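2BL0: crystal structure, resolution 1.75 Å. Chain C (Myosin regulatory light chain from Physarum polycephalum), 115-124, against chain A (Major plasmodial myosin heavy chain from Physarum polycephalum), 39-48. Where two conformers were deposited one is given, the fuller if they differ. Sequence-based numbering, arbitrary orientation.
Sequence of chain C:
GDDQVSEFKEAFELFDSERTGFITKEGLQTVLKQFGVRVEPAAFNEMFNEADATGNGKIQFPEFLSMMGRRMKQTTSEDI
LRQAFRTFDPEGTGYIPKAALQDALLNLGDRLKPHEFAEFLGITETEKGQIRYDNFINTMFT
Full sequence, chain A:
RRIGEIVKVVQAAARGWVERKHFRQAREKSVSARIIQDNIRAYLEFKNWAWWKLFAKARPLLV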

# COMPACT_ATOMS: atom_id res chain seq x y z
N HIS C 115 10.53 7.21 -19.23
CA HIS C 115 10.61 8.69 -19.42
C HIS C 115 10.10 9.49 -18.23
O HIS C 115 10.64 10.56 -17.94
CB HIS C 115 9.82 9.13 -20.67
N GLU C 116 9.02 9.04 -17.58
CA GLU C 116 8.60 9.71 -16.35
C GLU C 116 9.65 9.42 -15.28
O GLU C 116 10.02 10.32 -14.54
CB GLU C 116 7.23 9.21 -15.87
CG GLU C 116 6.06 9.52 -16.79
CD GLU C 116 4.80 8.77 -16.39
OE1 GLU C 116 4.92 7.63 -15.90
OE2 GLU C 116 3.68 9.34 -16.54
N PHE C 117 10.18 8.18 -15.26
CA PHE C 117 11.18 7.79 -14.25
C PHE C 117 12.51 8.50 -14.56
O PHE C 117 13.28 8.82 -13.64
CB PHE C 117 11.38 6.26 -14.14
CG PHE C 117 12.33 5.84 -12.99
CD1 PHE C 117 11.93 5.99 -11.64
CD2 PHE C 117 13.62 5.39 -13.28
CE1 PHE C 117 12.78 5.65 -10.58
CE2 PHE C 117 14.49 5.04 -12.23
CZ PHE C 117 14.08 5.18 -10.88
N ALA C 118 12.72 8.80 -15.85
CA ALA C 118 13.89 9.58 -16.31
C ALA C 118 13.76 11.07 -15.95
O ALA C 118 14.76 11.69 -15.57
CB ALA C 118 14.07 9.44 -17.81
N GLU C 119 12.57 11.65 -16.08
CA GLU C 119 12.37 13.06 -15.66
C GLU C 119 12.55 13.15 -14.14
O GLU C 119 13.13 14.09 -13.62
CB GLU C 119 10.98 13.61 -16.08
CG GLU C 119 10.84 13.95 -17.56
CD GLU C 119 9.77 14.99 -17.84
OE1 GLU C 119 8.64 14.60 -18.20
OE2 GLU C 119 10.05 16.21 -17.71
N PHE C 120 12.05 12.14 -13.44
CA PHE C 120 12.18 12.05 -11.99
C PHE C 120 13.66 11.99 -11.57
O PHE C 120 14.06 12.64 -10.56
CB PHE C 120 11.44 10.82 -11.46
CG PHE C 120 11.67 10.56 -10.00
CD1 PHE C 120 12.36 9.43 -9.57
CD2 PHE C 120 11.23 11.47 -9.05
CE1 PHE C 120 12.58 9.22 -8.21
CE2 PHE C 120 11.44 11.27 -7.71
CZ PHE C 120 12.12 10.13 -7.28
N LEU C 121 14.44 11.23 -12.35
CA LEU C 121 15.88 11.15 -12.13
C LEU C 121 16.53 12.48 -12.42
O LEU C 121 17.52 12.84 -11.79
CB LEU C 121 16.50 10.11 -13.05
CG LEU C 121 16.11 8.67 -12.78
CD1 LEU C 121 16.75 7.79 -13.84
CD2 LEU C 121 16.53 8.26 -11.37
N GLY C 122 15.99 13.20 -13.41
CA GLY C 122 16.53 14.50 -13.81
C GLY C 122 16.44 15.49 -12.67
O GLY C 122 17.14 16.49 -12.67
N ILE C 123 15.55 15.21 -11.71
CA ILE C 123 15.43 16.00 -10.50
C ILE C 123 16.35 15.50 -9.37
O ILE C 123 17.02 16.30 -8.74
CB ILE C 123 13.97 16.01 -10.00
CG1 ILE C 123 13.05 16.66 -11.03
CG2 ILE C 123 13.86 16.74 -8.66
CD1 ILE C 123 11.56 16.39 -10.76
N THR C 124 16.38 14.19 -9.10
CA THR C 124 16.92 13.74 -7.81
C THR C 124 18.11 12.71 -7.80
O THR C 124 18.56 12.25 -6.70
CB THR C 124 15.78 13.22 -6.93
OG1 THR C 124 16.24 13.11 -5.57
CG2 THR C 124 15.42 11.80 -7.36
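Chain A, residues 39-48: NIRAYLEFKN

How does the heavy-chain segment lie on the light chain? Chain A is α-helical through most of the stretch, while chain C is helical from His C115 to Thr C124. The two helices cross at 81°, nearly perpendicular, with their axes 10.3 Å apart at closest approach. The backbones come nearest near the start of the chain A stretch, where the CA atoms of Ile A40 and Phe C120 are 7.0 Å apart and those of Arg A41 and Glu C116 are 7.1 Å apart.

What do the first residues of the stretch meet? Asn A39 makes no contact, but Ile A40 points toward chain C and sets its CD1 over one face of the Phe C120 ring, 3.6 Å from the centroid and 3.4 Å from Phe C120 CD2, a CH-pi contact between two buried side chains. Arg A41 leaves its backbone sideways, yet its long side chain brings NH1 within 3.0 Å of Glu C116 OE1, forming a salt bridge.

Which residues carry the contact one turn further on? Ala A42 is out of reach, whereas Tyr A43 and Leu A44 both point toward chain C. Tyr A43 CE2 lies 4.0 Å from Ile C123 CD1, an apolar contact. Leu A44 packs against both glutamates: CD1 lies 3.9 Å from Glu C116 O, and CD2 lies 3.8 Å from Glu C119 CB, with CD1 also 4.1 Å from that same CB. The carboxylates of the same two glutamates meet Arg A41 and Lys A47.

How does the contact end? Glu A45 and Phe A46 make no contact. Lys A47, with chi1 in p and the rest of its chain extended in t, reaches across to chain C, so that NZ donates a hydrogen bond to Glu C119 OE2 at 3.1 Å, within a salt bridge. Asn A48 lies beyond reach.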

# COMPACT_ATOMS: atom_id res chain seq x y z
N ASN A 39 2.37 11.09 -7.14
CA ASN A 39 2.97 12.41 -6.95
C ASN A 39 3.88 12.83 -8.09
O ASN A 39 3.83 13.97 -8.52
CB ASN A 39 3.69 12.48 -5.60
CG ASN A 39 2.75 12.77 -4.48
OD1 ASN A 39 2.19 13.89 -4.40
ND2 ASN A 39 2.52 11.78 -3.61
N ILE A 40 4.73 11.92 -8.59
CA ILE A 40 5.57 12.23 -9.75
C ILE A 40 4.72 12.55 -10.97
O ILE A 40 4.93 13.54 -11.65
CB ILE A 40 6.52 11.05 -10.10
CG1 ILE A 40 7.61 10.91 -9.04
CG2 ILE A 40 7.12 11.26 -11.45
CD1 ILE A 40 8.37 9.57 -9.12
N ARG A 41 3.77 11.67 -11.28
CA ARG A 41 2.97 11.82 -12.49
C ARG A 41 2.22 13.14 -12.47
O ARG A 41 2.16 13.82 -13.49
CB ARG A 41 2.01 10.62 -12.63
CG ARG A 41 1.16 10.62 -13.91
CD ARG A 41 0.92 9.21 -14.51
NE ARG A 41 1.04 8.18 -13.49
CZ ARG A 41 1.68 7.02 -13.62
NH1 ARG A 41 2.30 6.66 -14.76
NH2 ARG A 41 1.70 6.19 -12.59
N ALA A 42 1.68 13.50 -11.31
CA ALA A 42 0.93 14.75 -11.17
C ALA A 42 1.84 15.96 -11.37
O ALA A 42 1.53 16.85 -12.16
CB ALA A 42 0.28 14.82 -9.82
N TYR A 43 2.96 15.97 -10.66
CA TYR A 43 3.93 17.03 -10.78
C TYR A 43 4.39 17.24 -12.22
O TYR A 43 4.48 18.37 -12.70
CB TYR A 43 5.12 16.74 -9.85
CG TYR A 43 6.17 17.82 -9.87
CD1 TYR A 43 6.01 19.00 -9.16
CD2 TYR A 43 7.33 17.66 -10.63
CE1 TYR A 43 6.99 19.99 -9.19
CE2 TYR A 43 8.30 18.64 -10.66
CZ TYR A 43 8.13 19.79 -9.94
OH TYR A 43 9.11 20.75 -10.00
N LEU A 44 4.72 16.16 -12.92
CA LEU A 44 5.20 16.31 -14.28
C LEU A 44 4.12 16.88 -15.20
O LEU A 44 4.43 17.54 -16.18
CB LEU A 44 5.71 14.97 -14.83
CG LEU A 44 6.94 14.45 -14.10
CD1 LEU A 44 7.26 13.06 -14.58
CD2 LEU A 44 8.16 15.37 -14.29
N GLU A 45 2.85 16.64 -14.85
CA GLU A 45 1.70 17.15 -15.59
C GLU A 45 1.39 18.61 -15.29
O GLU A 45 0.93 19.33 -16.18
CB GLU A 45 0.44 16.31 -15.32
CG GLU A 45 0.45 14.94 -16.01
CD GLU A 45 -0.61 13.97 -15.48
OE1 GLU A 45 -1.60 14.42 -14.84
OE2 GLU A 45 -0.46 12.74 -15.70
N PHE A 46 1.68 19.09 -14.09
CA PHE A 46 1.34 20.46 -13.75
C PHE A 46 2.53 21.41 -13.49
O PHE A 46 2.32 22.56 -13.16
CB PHE A 46 0.32 20.53 -12.58
CG PHE A 46 0.83 20.04 -11.23
CD1 PHE A 46 1.93 20.60 -10.61
CD2 PHE A 46 0.13 19.05 -10.55
CE1 PHE A 46 2.35 20.16 -9.36
CE2 PHE A 46 0.54 18.61 -9.30
CZ PHE A 46 1.65 19.16 -8.71
N LYS A 47 3.78 20.96 -13.65
CA LYS A 47 4.93 21.76 -13.20
C LYS A 47 5.06 23.11 -13.87
O LYS A 47 5.64 24.03 -13.31
CB LYS A 47 6.24 21.00 -13.34
CG LYS A 47 6.65 20.63 -14.75
CD LYS A 47 7.90 19.77 -14.64
CE LYS A 47 8.48 19.33 -15.96
NZ LYS A 47 9.67 18.49 -15.68
N ASN A 48 4.51 23.24 -15.06
CA ASN A 48 4.62 24.48 -15.81
C ASN A 48 3.29 25.18 -15.91
O ASN A 48 3.16 26.19 -16.61
CB ASN A 48 5.26 24.21 -17.17
CG ASN A 48 6.72 23.77 -17.04
OD1 ASN A 48 7.14 22.77 -17.62
ND2 ASN A 48 7.49 24.53 -16.25